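PDB 2AXO: hypothetical protein Atu2684 from Agrobacterium tumefaciens, which is of unknown function, but belongs to a family of the thioredoxin clan and holds a disulfide-bonded CXXC motif, consistent with a thiol-disulfide role. Local coordinates for residues G44-F49 and G71-L76; F49-C54 and W88-A93; V80-Y85 and V113-A118; S154-D159 and S254-N259; V174-F179 and C234-Q239. All blocks are in the same frame, centred on the assembly; numbering follows the deposited sequence.

Interaction 1: residues G44-F49 and G71-L76; sequences GVVELF and GDVVGL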
# COMPACT_ATOMS: atom_id res chain seq x y z
N GLY A 44 10.20 0.24 -25.30
CA GLY A 44 10.15 0.84 -23.98
C GLY A 44 10.06 -0.17 -22.86
O GLY A 44 10.25 -1.37 -23.07
N VAL A 45 9.76 0.31 -21.66
CA VAL A 45 9.64 -0.54 -20.48
C VAL A 45 8.23 -0.53 -19.92
O VAL A 45 7.62 0.53 -19.74
CB VAL A 45 10.62 -0.08 -19.38
CG1 VAL A 45 10.44 -0.93 -18.12
CG2 VAL A 45 12.05 -0.18 -19.88
N VAL A 46 7.70 -1.72 -19.65
CA VAL A 46 6.36 -1.86 -19.09
C VAL A 46 6.44 -2.63 -17.78
O VAL A 46 6.76 -3.81 -17.77
CB VAL A 46 5.41 -2.59 -20.06
CG1 VAL A 46 4.05 -2.80 -19.40
CG2 VAL A 46 5.25 -1.77 -21.33
N GLU A 47 6.17 -1.94 -16.68
CA GLU A 47 6.20 -2.54 -15.36
C GLU A 47 4.79 -2.65 -14.83
O GLU A 47 4.15 -1.64 -14.53
CB GLU A 47 7.05 -1.70 -14.41
CG GLU A 47 8.52 -1.70 -14.78
CD GLU A 47 9.32 -0.74 -13.93
OE1 GLU A 47 9.16 0.48 -14.11
OE2 GLU A 47 10.09 -1.23 -13.08
N LEU A 48 4.31 -3.88 -14.72
CA LEU A 48 2.96 -4.13 -14.25
C LEU A 48 2.90 -4.53 -12.79
O LEU A 48 3.61 -5.43 -12.35
CB LEU A 48 2.34 -5.25 -15.09
CG LEU A 48 0.99 -5.82 -14.64
CD1 LEU A 48 -0.12 -4.82 -14.92
CD2 LEU A 48 0.74 -7.13 -15.37
N PHE A 49 2.06 -3.83 -12.03
CA PHE A 49 1.86 -4.16 -10.62
C PHE A 49 0.54 -4.90 -10.60
O PHE A 49 -0.49 -4.39 -11.04
CB PHE A 49 1.84 -2.89 -9.77
CG PHE A 49 3.17 -2.18 -9.76
CD1 PHE A 49 3.52 -1.32 -10.80
CD2 PHE A 49 4.11 -2.49 -8.78
CE1 PHE A 49 4.81 -0.78 -10.86
CE2 PHE A 49 5.40 -1.95 -8.85
CZ PHE A 49 5.75 -1.09 -9.89
N GLY A 71 8.27 -9.58 -27.55
CA GLY A 71 9.63 -9.16 -27.27
C GLY A 71 10.04 -7.76 -27.70
O GLY A 71 11.23 -7.48 -27.79
N ASP A 72 9.07 -6.88 -27.97
CA ASP A 72 9.43 -5.53 -28.39
C ASP A 72 9.47 -4.53 -27.24
O ASP A 72 9.67 -3.33 -27.45
CB ASP A 72 8.53 -5.03 -29.54
CG ASP A 72 7.05 -5.00 -29.18
OD1 ASP A 72 6.66 -5.46 -28.09
OD2 ASP A 72 6.27 -4.51 -30.03
N VAL A 73 9.28 -5.02 -26.02
CA VAL A 73 9.35 -4.18 -24.84
C VAL A 73 10.00 -4.99 -23.73
O VAL A 73 10.10 -6.22 -23.82
CB VAL A 73 7.95 -3.72 -24.34
CG1 VAL A 73 7.19 -3.05 -25.47
CG2 VAL A 73 7.16 -4.90 -23.79
N VAL A 74 10.48 -4.29 -22.72
CA VAL A 74 11.09 -4.93 -21.56
C VAL A 74 9.91 -5.00 -20.60
O VAL A 74 9.47 -3.97 -20.07
CB VAL A 74 12.21 -4.05 -20.94
CG1 VAL A 74 12.57 -4.57 -19.56
CG2 VAL A 74 13.43 -4.07 -21.85
N GLY A 75 9.38 -6.20 -20.40
CA GLY A 75 8.23 -6.37 -19.53
C GLY A 75 8.54 -7.01 -18.20
O GLY A 75 9.26 -8.00 -18.11
N LEU A 76 7.96 -6.43 -17.15
CA LEU A 76 8.16 -6.92 -15.80
C LEU A 76 6.86 -6.95 -15.03
O LEU A 76 6.02 -6.07 -15.18
CB LEU A 76 9.13 -6.01 -15.05
CG LEU A 76 10.55 -5.95 -15.62
CD1 LEU A 76 11.27 -4.76 -15.03
CD2 LEU A 76 11.29 -7.25 -15.30
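The flat groups that meet here are peptide units: the carbonyl of Gly44 takes the N-H of Val74 nearly along the C=O axis (Val74 N to Gly44 O 2.9 Å), whereas that of Val74 receives Val46 N from 22° out of its own plane. Leu76 N to Val46 O carries the ladder on. Its last bond runs from Leu48 N to Leu76 O, 2.8 Å. Side chains pair on one face of the sheet. Val45 and Val74 lie side by side and point the same way, with Val45 CG2 4.0 Å from Val74 CB. One step on, Leu76 CD1 lies 4.1 Å from Glu47 CG, so the leucine flanks the aliphatic part of the glutamate, whose buried carboxylate is held by a salt bridge to Arg100. Ala235 of strand 232-241 packs against Val74 and Leu76 on this face. On the opposite face Val46 stands beside Gly75, which has no side chain. Leu48 and Val73 reach helix 58-70, touching Leu64 and Met67 respectively. Two neighbouring parallel strands, at 8° and joined in the chain by a helix that packs on them, make a beta-alpha-beta unit, consistent with the one that opens a thioredoxin fold.

Interaction 2: residues F49-C54 and W88-A93; sequences FTSQGC and WTDSLA
Gln52 and Asp90 supply the polar part of this contact: the backbone N of Gln52 points almost straight (173°) at Asp90 OD1, but at 3.3 Å the bond is weak. Asp90 CG sits between its own backbone N and carbonyl carbon (chi1 56°), which brings CG over to the turn at 51-54. Ser51 OG, 3.6 Å from Asp90 OD1, is not bonded to it and instead accepts the N-H of Gly53 in an ST turn. That ST turn lies inside a type I beta turn closed by Cys54 N to Ser51 O, 3.2 Å. It leads directly into the CXXC motif, where Cys54 is disulfide-bonded to Cys57 ahead of helix 58-70, the usual place in the thioredoxin fold.

Van der Waals contact does the rest. The Gln52 side chain runs past that of Asp90 in the opposite direction, amide and carboxylate planes 70° apart, and the packing is tight, with Gln52 NE2 3.0 Å from Asp90 CB. Trp88 crosses Gln52 at about a right angle and brings its ring edge up: Gln52 O lies in the indole plane, 3.5 Å from Trp88 CE3. Farther out, Tyr199 and Val185, from two long strands, pack on the Gln52 side chain.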
# COMPACT_ATOMS: atom_id res chain seq x y z
N PHE A 49 2.06 -3.83 -12.03
CA PHE A 49 1.86 -4.16 -10.62
C PHE A 49 0.54 -4.90 -10.60
O PHE A 49 -0.49 -4.39 -11.04
CB PHE A 49 1.84 -2.89 -9.77
CG PHE A 49 3.17 -2.18 -9.76
CD1 PHE A 49 3.52 -1.32 -10.80
CD2 PHE A 49 4.11 -2.49 -8.78
CE1 PHE A 49 4.81 -0.78 -10.86
CE2 PHE A 49 5.40 -1.95 -8.85
CZ PHE A 49 5.75 -1.09 -9.89
N THR A 50 0.60 -6.14 -10.11
CA THR A 50 -0.56 -7.02 -10.11
C THR A 50 -0.54 -7.93 -8.89
O THR A 50 0.26 -7.74 -7.99
CB THR A 50 -0.52 -7.88 -11.40
OG1 THR A 50 -1.62 -8.79 -11.43
CG2 THR A 50 0.80 -8.67 -11.45
N SER A 51 -1.43 -8.91 -8.87
CA SER A 51 -1.49 -9.88 -7.78
C SER A 51 -2.50 -10.96 -8.12
O SER A 51 -3.49 -10.70 -8.80
CB SER A 51 -1.91 -9.20 -6.46
OG SER A 51 -2.07 -10.18 -5.44
N GLN A 52 -2.26 -12.17 -7.65
CA GLN A 52 -3.20 -13.23 -7.94
C GLN A 52 -4.47 -13.02 -7.12
O GLN A 52 -5.53 -13.55 -7.45
CB GLN A 52 -2.59 -14.61 -7.66
CG GLN A 52 -2.69 -15.07 -6.22
CD GLN A 52 -2.62 -16.58 -6.11
OE1 GLN A 52 -3.57 -17.29 -6.44
NE2 GLN A 52 -1.48 -17.08 -5.66
N GLY A 53 -4.36 -12.23 -6.06
CA GLY A 53 -5.51 -11.94 -5.21
C GLY A 53 -6.39 -10.83 -5.76
O GLY A 53 -7.46 -10.54 -5.22
N CYS A 54 -5.92 -10.20 -6.83
CA CYS A 54 -6.63 -9.11 -7.50
C CYS A 54 -7.46 -9.68 -8.66
O CYS A 54 -6.91 -10.08 -9.69
CB CYS A 54 -5.61 -8.08 -8.00
SG CYS A 54 -6.12 -7.01 -9.38
N TRP A 88 -5.83 -16.85 -0.55
CA TRP A 88 -5.28 -16.49 -1.85
C TRP A 88 -4.06 -15.58 -1.75
O TRP A 88 -4.04 -14.48 -2.31
CB TRP A 88 -6.36 -15.81 -2.70
CG TRP A 88 -7.34 -16.77 -3.31
CD1 TRP A 88 -8.11 -17.70 -2.67
CD2 TRP A 88 -7.66 -16.88 -4.71
NE1 TRP A 88 -8.89 -18.38 -3.57
CE2 TRP A 88 -8.64 -17.90 -4.83
CE3 TRP A 88 -7.23 -16.22 -5.86
CZ2 TRP A 88 -9.18 -18.27 -6.06
CZ3 TRP A 88 -7.77 -16.59 -7.09
CH2 TRP A 88 -8.74 -17.60 -7.18
N THR A 89 -3.04 -16.03 -1.03
CA THR A 89 -1.81 -15.27 -0.85
C THR A 89 -0.72 -15.82 -1.76
O THR A 89 -0.08 -16.82 -1.44
CB THR A 89 -1.33 -15.33 0.62
OG1 THR A 89 -2.33 -14.78 1.48
CG2 THR A 89 -0.03 -14.54 0.78
N ASP A 90 -0.51 -15.16 -2.90
CA ASP A 90 0.50 -15.60 -3.86
C ASP A 90 1.91 -15.49 -3.29
O ASP A 90 2.28 -14.48 -2.70
CB ASP A 90 0.41 -14.78 -5.15
CG ASP A 90 0.52 -13.29 -4.92
OD1 ASP A 90 0.58 -12.54 -5.93
OD2 ASP A 90 0.54 -12.86 -3.75
N SER A 91 2.68 -16.56 -3.48
CA SER A 91 4.05 -16.61 -2.99
C SER A 91 4.97 -15.81 -3.91
O SER A 91 6.19 -15.95 -3.86
CB SER A 91 4.53 -18.06 -2.91
OG SER A 91 5.82 -18.13 -2.32
N LEU A 92 4.37 -14.98 -4.76
CA LEU A 92 5.13 -14.16 -5.70
C LEU A 92 5.14 -12.69 -5.29
O LEU A 92 5.84 -11.88 -5.89
CB LEU A 92 4.54 -14.28 -7.10
CG LEU A 92 4.85 -15.57 -7.87
CD1 LEU A 92 4.00 -15.64 -9.12
CD2 LEU A 92 6.33 -15.59 -8.22
N ALA A 93 4.37 -12.36 -4.26
CA ALA A 93 4.29 -10.98 -3.79
C ALA A 93 5.37 -10.65 -2.78
O ALA A 93 5.96 -11.54 -2.17
CB ALA A 93 2.91 -10.72 -3.19

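Interaction 3: residues V80-Y85 and V113-A118; sequences VDYWNY and VYTPQA
Thr115, the residue before cis-Pro116 in the loop that thioredoxin-fold proteins place beside their CXXC motif, is met by Val80, Tyr82 and Trp83. Its hydroxyl accepts the indole N-H: Trp83 NE1 lies 2.7 Å from Thr115 OG1. This bond is short but bent, with 135° at the hydrogen, and the oxygen stands 26° out of the indole plane. Thr115 OG1 occupies the position between its backbone N and carbonyl carbon (chi1 51°), while CG2, anti to the carbonyl carbon, is the branch that meets Val80 and Tyr82. Val80 CG2 and Thr115 CG2 touch tip to tip at 3.8 Å. Tyr82 likewise reaches Thr115 tip to tip, its OH only 3.2 Å from Thr115 CG2.

The cis-proline loop thus has two aromatic residues against its threonine, and Thr115 also touches Cys54 of the disulfide, as expected of the paired CXXC and cis-proline elements in this clan. Val80 CG2 also lies 3.8 Å above the centre of the Tyr82 ring and at the edge of the indole. Tyr82 crosses Val113 obliquely, with Tyr82 CE2 4.0 Å from Val113 CG2. The phenol oxygen is hydrogen-bonded to Gln101 OE1 of helix 95-107, while Gln101 NE2 bonds Tyr114 O and Gln117 OE1. Outside the chain, Thr115 O accepts a hydrogen bond from Asn111 of the second subunit, and Val113 and Tyr114 pair in an antiparallel ladder with a strand of that subunit.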
# COMPACT_ATOMS: atom_id res chain seq x y z
N VAL A 80 2.19 -7.32 -5.91
CA VAL A 80 2.06 -6.53 -4.69
C VAL A 80 1.52 -7.38 -3.53
O VAL A 80 0.88 -8.40 -3.75
CB VAL A 80 1.12 -5.32 -4.91
CG1 VAL A 80 1.74 -4.39 -5.94
CG2 VAL A 80 -0.25 -5.79 -5.38
N ASP A 81 1.79 -6.95 -2.30
CA ASP A 81 1.34 -7.73 -1.15
C ASP A 81 0.02 -7.31 -0.54
O ASP A 81 -0.50 -8.00 0.34
CB ASP A 81 2.43 -7.73 -0.07
CG ASP A 81 2.63 -6.36 0.56
OD1 ASP A 81 2.04 -5.37 0.06
OD2 ASP A 81 3.38 -6.27 1.55
N TYR A 82 -0.55 -6.20 -0.99
CA TYR A 82 -1.79 -5.76 -0.39
C TYR A 82 -3.08 -6.46 -0.80
O TYR A 82 -4.18 -5.95 -0.59
CB TYR A 82 -1.93 -4.24 -0.52
CG TYR A 82 -1.81 -3.66 -1.92
CD1 TYR A 82 -2.84 -3.80 -2.84
CD2 TYR A 82 -0.71 -2.88 -2.27
CE1 TYR A 82 -2.78 -3.16 -4.08
CE2 TYR A 82 -0.63 -2.24 -3.49
CZ TYR A 82 -1.68 -2.38 -4.39
OH TYR A 82 -1.63 -1.70 -5.59
N TRP A 83 -2.94 -7.65 -1.38
CA TRP A 83 -4.10 -8.44 -1.77
C TRP A 83 -4.09 -9.76 -1.02
O TRP A 83 -4.94 -10.63 -1.24
CB TRP A 83 -4.10 -8.71 -3.28
CG TRP A 83 -4.57 -7.54 -4.08
CD1 TRP A 83 -3.79 -6.67 -4.79
CD2 TRP A 83 -5.92 -7.10 -4.23
NE1 TRP A 83 -4.58 -5.71 -5.38
CE2 TRP A 83 -5.89 -5.96 -5.05
CE3 TRP A 83 -7.15 -7.57 -3.75
CZ2 TRP A 83 -7.05 -5.26 -5.42
CZ3 TRP A 83 -8.31 -6.88 -4.11
CH2 TRP A 83 -8.25 -5.74 -4.94
N ASN A 84 -3.11 -9.91 -0.13
CA ASN A 84 -3.00 -11.12 0.67
C ASN A 84 -3.84 -10.96 1.92
O ASN A 84 -3.95 -9.86 2.47
CB ASN A 84 -1.54 -11.37 1.07
CG ASN A 84 -0.60 -11.36 -0.12
OD1 ASN A 84 -0.90 -11.92 -1.17
ND2 ASN A 84 0.55 -10.72 0.05
N TYR A 85 -4.44 -12.05 2.37
CA TYR A 85 -5.26 -12.03 3.57
C TYR A 85 -5.05 -13.28 4.41
O TYR A 85 -4.92 -13.19 5.63
CB TYR A 85 -6.74 -11.86 3.19
CG TYR A 85 -7.24 -12.83 2.15
CD1 TYR A 85 -7.91 -14.00 2.52
CD2 TYR A 85 -7.06 -12.58 0.79
CE1 TYR A 85 -8.41 -14.88 1.57
CE2 TYR A 85 -7.54 -13.46 -0.18
CZ TYR A 85 -8.22 -14.60 0.22
OH TYR A 85 -8.72 -15.47 -0.73
N VAL A 113 -2.63 4.12 -4.90
CA VAL A 113 -2.17 3.05 -5.78
C VAL A 113 -3.35 2.14 -6.08
O VAL A 113 -4.34 2.11 -5.34
CB VAL A 113 -1.05 2.18 -5.13
CG1 VAL A 113 0.22 3.00 -4.94
CG2 VAL A 113 -1.53 1.62 -3.80
N TYR A 114 -3.24 1.39 -7.17
CA TYR A 114 -4.29 0.47 -7.56
C TYR A 114 -3.67 -0.64 -8.40
O TYR A 114 -2.51 -0.54 -8.82
CB TYR A 114 -5.36 1.19 -8.39
CG TYR A 114 -4.88 1.71 -9.73
CD1 TYR A 114 -4.34 3.00 -9.85
CD2 TYR A 114 -4.95 0.92 -10.87
CE1 TYR A 114 -3.88 3.47 -11.08
CE2 TYR A 114 -4.49 1.38 -12.10
CZ TYR A 114 -3.95 2.65 -12.20
OH TYR A 114 -3.50 3.10 -13.43
N THR A 115 -4.42 -1.71 -8.63
CA THR A 115 -3.96 -2.81 -9.48
C THR A 115 -5.15 -3.18 -10.36
O THR A 115 -6.29 -3.13 -9.92
CB THR A 115 -3.52 -4.06 -8.67
OG1 THR A 115 -4.54 -4.42 -7.74
CG2 THR A 115 -2.21 -3.81 -7.94
N PRO A 116 -4.89 -3.54 -11.62
CA PRO A 116 -3.56 -3.59 -12.25
C PRO A 116 -3.12 -2.23 -12.77
O PRO A 116 -3.89 -1.53 -13.44
CB PRO A 116 -3.76 -4.61 -13.37
CG PRO A 116 -5.16 -4.34 -13.80
CD PRO A 116 -5.90 -4.16 -12.49
N GLN A 117 -1.88 -1.86 -12.46
CA GLN A 117 -1.32 -0.59 -12.90
C GLN A 117 -0.02 -0.81 -13.64
O GLN A 117 0.88 -1.49 -13.14
CB GLN A 117 -1.06 0.32 -11.69
CG GLN A 117 -0.37 1.62 -12.07
CD GLN A 117 -0.05 2.48 -10.86
OE1 GLN A 117 0.70 2.07 -9.98
NE2 GLN A 117 -0.61 3.68 -10.82
N ALA A 118 0.09 -0.25 -14.83
CA ALA A 118 1.32 -0.39 -15.59
C ALA A 118 2.04 0.95 -15.61
O ALA A 118 1.44 2.00 -15.84
CB ALA A 118 1.02 -0.85 -17.01

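Interaction 4: residues S154-D159 and S254-N259; sequences SKFAGD and SILLGN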
# COMPACT_ATOMS: atom_id res chain seq x y z
N SER A 154 23.47 -6.67 -22.06
CA SER A 154 23.76 -7.58 -20.96
C SER A 154 24.02 -8.98 -21.50
O SER A 154 23.43 -9.40 -22.49
CB SER A 154 22.58 -7.61 -19.98
OG SER A 154 21.37 -7.93 -20.65
N LYS A 155 24.93 -9.69 -20.84
CA LYS A 155 25.27 -11.04 -21.26
C LYS A 155 26.02 -11.74 -20.15
O LYS A 155 26.51 -11.11 -19.21
CB LYS A 155 26.15 -10.99 -22.50
CG LYS A 155 27.44 -10.20 -22.27
CD LYS A 155 28.42 -10.30 -23.43
CE LYS A 155 29.01 -11.70 -23.54
NZ LYS A 155 30.08 -11.77 -24.57
N PHE A 156 26.12 -13.06 -20.28
CA PHE A 156 26.85 -13.89 -19.33
C PHE A 156 28.29 -13.98 -19.81
O PHE A 156 28.54 -14.31 -20.97
CB PHE A 156 26.26 -15.30 -19.30
CG PHE A 156 24.92 -15.39 -18.64
CD1 PHE A 156 24.79 -15.25 -17.27
CD2 PHE A 156 23.78 -15.65 -19.40
CE1 PHE A 156 23.55 -15.36 -16.65
CE2 PHE A 156 22.53 -15.77 -18.80
CZ PHE A 156 22.42 -15.63 -17.42
N ALA A 157 29.22 -13.69 -18.91
CA ALA A 157 30.65 -13.75 -19.22
C ALA A 157 31.22 -15.02 -18.60
O ALA A 157 32.22 -14.98 -17.88
CB ALA A 157 31.35 -12.52 -18.65
N GLY A 158 30.59 -16.14 -18.90
CA GLY A 158 31.04 -17.41 -18.36
C GLY A 158 30.41 -17.67 -17.00
O GLY A 158 29.34 -18.29 -16.91
N ASP A 159 31.06 -17.18 -15.95
CA ASP A 159 30.56 -17.35 -14.59
C ASP A 159 30.26 -15.98 -13.97
O ASP A 159 30.19 -15.84 -12.75
CB ASP A 159 31.59 -18.09 -13.75
CG ASP A 159 32.96 -17.43 -13.78
OD1 ASP A 159 33.91 -18.00 -13.20
OD2 ASP A 159 33.07 -16.34 -14.38
N SER A 254 17.43 -3.27 -20.79
CA SER A 254 17.79 -4.51 -21.44
C SER A 254 17.33 -5.69 -20.61
O SER A 254 17.18 -5.59 -19.39
CB SER A 254 19.31 -4.57 -21.61
OG SER A 254 19.74 -5.85 -22.05
N ILE A 255 17.09 -6.81 -21.28
CA ILE A 255 16.70 -8.02 -20.59
C ILE A 255 17.70 -9.11 -20.92
O ILE A 255 18.16 -9.23 -22.05
CB ILE A 255 15.30 -8.52 -20.98
CG1 ILE A 255 14.24 -7.66 -20.29
CG2 ILE A 255 15.13 -9.99 -20.58
CD1 ILE A 255 12.81 -8.12 -20.53
N LEU A 256 18.06 -9.88 -19.91
CA LEU A 256 18.98 -10.98 -20.06
C LEU A 256 18.23 -12.20 -19.55
O LEU A 256 17.84 -12.24 -18.38
CB LEU A 256 20.24 -10.76 -19.22
CG LEU A 256 21.24 -11.92 -19.21
CD1 LEU A 256 21.65 -12.25 -20.64
CD2 LEU A 256 22.47 -11.55 -18.38
N LEU A 257 18.00 -13.18 -20.41
CA LEU A 257 17.29 -14.38 -19.98
C LEU A 257 18.29 -15.43 -19.54
O LEU A 257 19.38 -15.52 -20.10
CB LEU A 257 16.41 -14.94 -21.10
CG LEU A 257 15.21 -14.09 -21.54
CD1 LEU A 257 14.44 -14.84 -22.61
CD2 LEU A 257 14.32 -13.79 -20.34
N GLY A 258 17.91 -16.22 -18.54
CA GLY A 258 18.79 -17.26 -18.05
C GLY A 258 19.11 -18.27 -19.14
O GLY A 258 20.23 -18.78 -19.21
N ASN A 259 18.13 -18.55 -19.99
CA ASN A 259 18.34 -19.49 -21.08
C ASN A 259 19.03 -18.79 -22.25
O ASN A 259 18.45 -17.94 -22.90
CB ASN A 259 17.00 -20.06 -21.55
CG ASN A 259 17.13 -20.82 -22.85
OD1 ASN A 259 18.13 -21.48 -23.08
ND2 ASN A 259 16.11 -20.73 -23.69
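Leu256 lies over one face of the Phe156 ring in a CH-pi contact, its CD2 4.2 Å from the ring centroid and 8° off the normal. The leucine CG is anti to the backbone N (chi1 175°), and from it the two methyls spread toward the other strand: Leu256 CD1 is 3.9 Å from Lys155 CA, and CD2 touches the backbone of the same lysine. At the ring's edge, Phe156 CE2 comes within 3.4 Å of Leu257 O, which lies near the ring plane. At the opposite end of the contact the hydroxyls Ser154 OG and Ser254 OG are hydrogen-bonded at 3.0 Å; Ser154 OG also packs on Leu256 CB at 3.4 Å.

The two strands, 154-156 and 254-257, run in nearly the same direction (18°), yet their axes come no closer than 6.7 Å. Each is the outermost strand of a different antiparallel sheet, and the sheets meet here through side chains and their contacts with the facing backbone, not through a shared ladder.

Further out, helix 223-229 and strand 161-165 close round the hydrophobic pair: Val229 and Val161 each touch both Phe156 and Leu256. Lys230 makes a cation-pi interaction with Phe156 and a hydrogen bond to Gly258 O, tying the ring to the residue just past the end of strand 247-257. The backbone of Leu256 is bonded to Cys234 of strand 232-241.

Interaction 5: residues V174-F179 and C234-Q239; sequences VVVAYF and CAVLLQ
Val175 O is approached by two groups of the neighbouring strand: Leu237 N donates a 2.7 Å hydrogen bond in the carbonyl plane, and Val236 CA adds a CA-H...O contact at 3.3 Å. The bond is returned by Val175 N to Leu237 O. A second reciprocal pair joins Ala177 and Ala235, each N to the other's O at 2.9 Å, the bond from Ala235 N being the more bent at 151°. Val175 with Leu237 and Ala177 with Ala235 are therefore the hydrogen-bonded pairs, and Val174 with Leu238, Val176 with Val236 and Tyr178 with Cys234 the non-hydrogen-bonded ones.

The latter put their side chains on one face. Val174 and Val236 stand side by side pointing the same way, CG1 to CG1 4.2 Å. Val176 CG1, anti to its backbone N (chi1 179°), lies 3.8 Å from Cys234 CB and also over the Tyr178 ring, toward its rim. Ile163 and Ile165 pack on this face. The other face carries Val175, Ala177, Ala235 and Leu237. Phe179 closes the end of the ladder: its CG sits between backbone N and carbonyl carbon (chi1 57°), and the ring leans across the backbone of Cys234, with Phe179 CE1 3.4 Å from Cys234 N. These are the middle strands of a four-stranded antiparallel sheet, packed on one face by strand 161-165 and on the other by strands 45-50 and 74-79 of what is probably the thioredoxin-like part of the chain.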
# COMPACT_ATOMS: atom_id res chain seq x y z
N VAL A 174 21.94 2.05 -11.98
CA VAL A 174 21.90 0.87 -12.81
C VAL A 174 21.10 -0.11 -11.95
O VAL A 174 21.63 -0.68 -10.99
CB VAL A 174 23.31 0.32 -13.08
CG1 VAL A 174 23.22 -0.96 -13.89
CG2 VAL A 174 24.13 1.37 -13.83
N VAL A 175 19.82 -0.26 -12.27
CA VAL A 175 18.93 -1.13 -11.51
C VAL A 175 18.72 -2.49 -12.18
O VAL A 175 18.48 -2.57 -13.38
CB VAL A 175 17.54 -0.45 -11.33
CG1 VAL A 175 16.61 -1.35 -10.51
CG2 VAL A 175 17.71 0.91 -10.66
N VAL A 176 18.81 -3.56 -11.39
CA VAL A 176 18.59 -4.90 -11.92
C VAL A 176 17.40 -5.52 -11.21
O VAL A 176 17.38 -5.62 -9.98
CB VAL A 176 19.82 -5.81 -11.72
CG1 VAL A 176 19.52 -7.21 -12.28
CG2 VAL A 176 21.04 -5.22 -12.41
N ALA A 177 16.42 -5.94 -12.00
CA ALA A 177 15.22 -6.57 -11.48
C ALA A 177 15.29 -8.04 -11.87
O ALA A 177 15.30 -8.38 -13.06
CB ALA A 177 13.97 -5.92 -12.06
N TYR A 178 15.35 -8.91 -10.87
CA TYR A 178 15.43 -10.35 -11.10
C TYR A 178 14.03 -10.94 -11.12
O TYR A 178 13.19 -10.61 -10.29
CB TYR A 178 16.25 -10.99 -9.98
CG TYR A 178 17.66 -10.45 -9.88
CD1 TYR A 178 18.68 -10.94 -10.70
CD2 TYR A 178 17.98 -9.43 -8.98
CE1 TYR A 178 19.98 -10.44 -10.63
CE2 TYR A 178 19.28 -8.92 -8.90
CZ TYR A 178 20.27 -9.42 -9.72
OH TYR A 178 21.54 -8.91 -9.65
N PHE A 179 13.77 -11.82 -12.08
CA PHE A 179 12.46 -12.44 -12.18
C PHE A 179 12.54 -13.89 -12.61
O PHE A 179 13.57 -14.38 -13.09
CB PHE A 179 11.58 -11.69 -13.19
CG PHE A 179 12.18 -11.58 -14.56
CD1 PHE A 179 12.83 -10.42 -14.96
CD2 PHE A 179 12.10 -12.65 -15.46
CE1 PHE A 179 13.41 -10.32 -16.22
CE2 PHE A 179 12.68 -12.57 -16.72
CZ PHE A 179 13.34 -11.40 -17.11
N CYS A 234 16.62 -11.33 -15.87
CA CYS A 234 16.72 -10.06 -15.19
C CYS A 234 16.56 -8.97 -16.23
O CYS A 234 16.73 -9.20 -17.43
CB CYS A 234 18.07 -9.93 -14.46
SG CYS A 234 19.52 -9.60 -15.49
N ALA A 235 16.19 -7.80 -15.76
CA ALA A 235 16.03 -6.65 -16.62
C ALA A 235 16.95 -5.59 -16.03
O ALA A 235 16.97 -5.40 -14.82
CB ALA A 235 14.58 -6.16 -16.58
N VAL A 236 17.73 -4.95 -16.89
CA VAL A 236 18.62 -3.89 -16.44
C VAL A 236 17.89 -2.61 -16.80
O VAL A 236 17.52 -2.40 -17.95
CB VAL A 236 19.98 -3.91 -17.19
CG1 VAL A 236 20.80 -2.68 -16.79
CG2 VAL A 236 20.74 -5.19 -16.84
N LEU A 237 17.67 -1.76 -15.81
CA LEU A 237 16.96 -0.51 -16.03
C LEU A 237 17.88 0.65 -15.68
O LEU A 237 18.34 0.76 -14.54
CB LEU A 237 15.70 -0.45 -15.17
CG LEU A 237 14.71 -1.62 -15.28
CD1 LEU A 237 13.57 -1.44 -14.29
CD2 LEU A 237 14.16 -1.71 -16.71
N LEU A 238 18.18 1.51 -16.65
CA LEU A 238 19.02 2.67 -16.37
C LEU A 238 18.00 3.72 -15.97
O LEU A 238 17.44 4.42 -16.81
CB LEU A 238 19.79 3.11 -17.62
CG LEU A 238 20.84 4.22 -17.41
CD1 LEU A 238 21.90 3.76 -16.41
CD2 LEU A 238 21.47 4.55 -18.74
N GLN A 239 17.77 3.83 -14.66
CA GLN A 239 16.74 4.71 -14.14
C GLN A 239 17.15 5.95 -13.36
O GLN A 239 17.92 5.89 -12.41
CB GLN A 239 15.77 3.85 -13.31
CG GLN A 239 14.55 4.56 -12.77
CD GLN A 239 13.44 3.59 -12.39
OE1 GLN A 239 13.70 2.50 -11.86
NE2 GLN A 239 12.20 4.00 -12.62

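Overall arrangement
Interactions 1, 2 and 3 belong to the thioredoxin-like half of the chain, interactions 4 and 5 to the antiparallel sheets. Interaction 2 continues from strand 45-50 of interaction 1, and its centre is about 8 Å from that of interaction 3; between them they flank the disulfide from the CXXC side and the cis-proline side, with Thr50 O and Val80 N 2.9 Å apart. Interactions 1 and 5 have centres about 11 Å apart and meet face to face, Leu76 CD2 lying 3.7 Å from Ala235 CB. Interaction 4 borders interaction 5 through adjacent strands, Leu256 N to Cys234 O being 2.9 Å, and lies about 28 Å, centre to centre, from interaction 2.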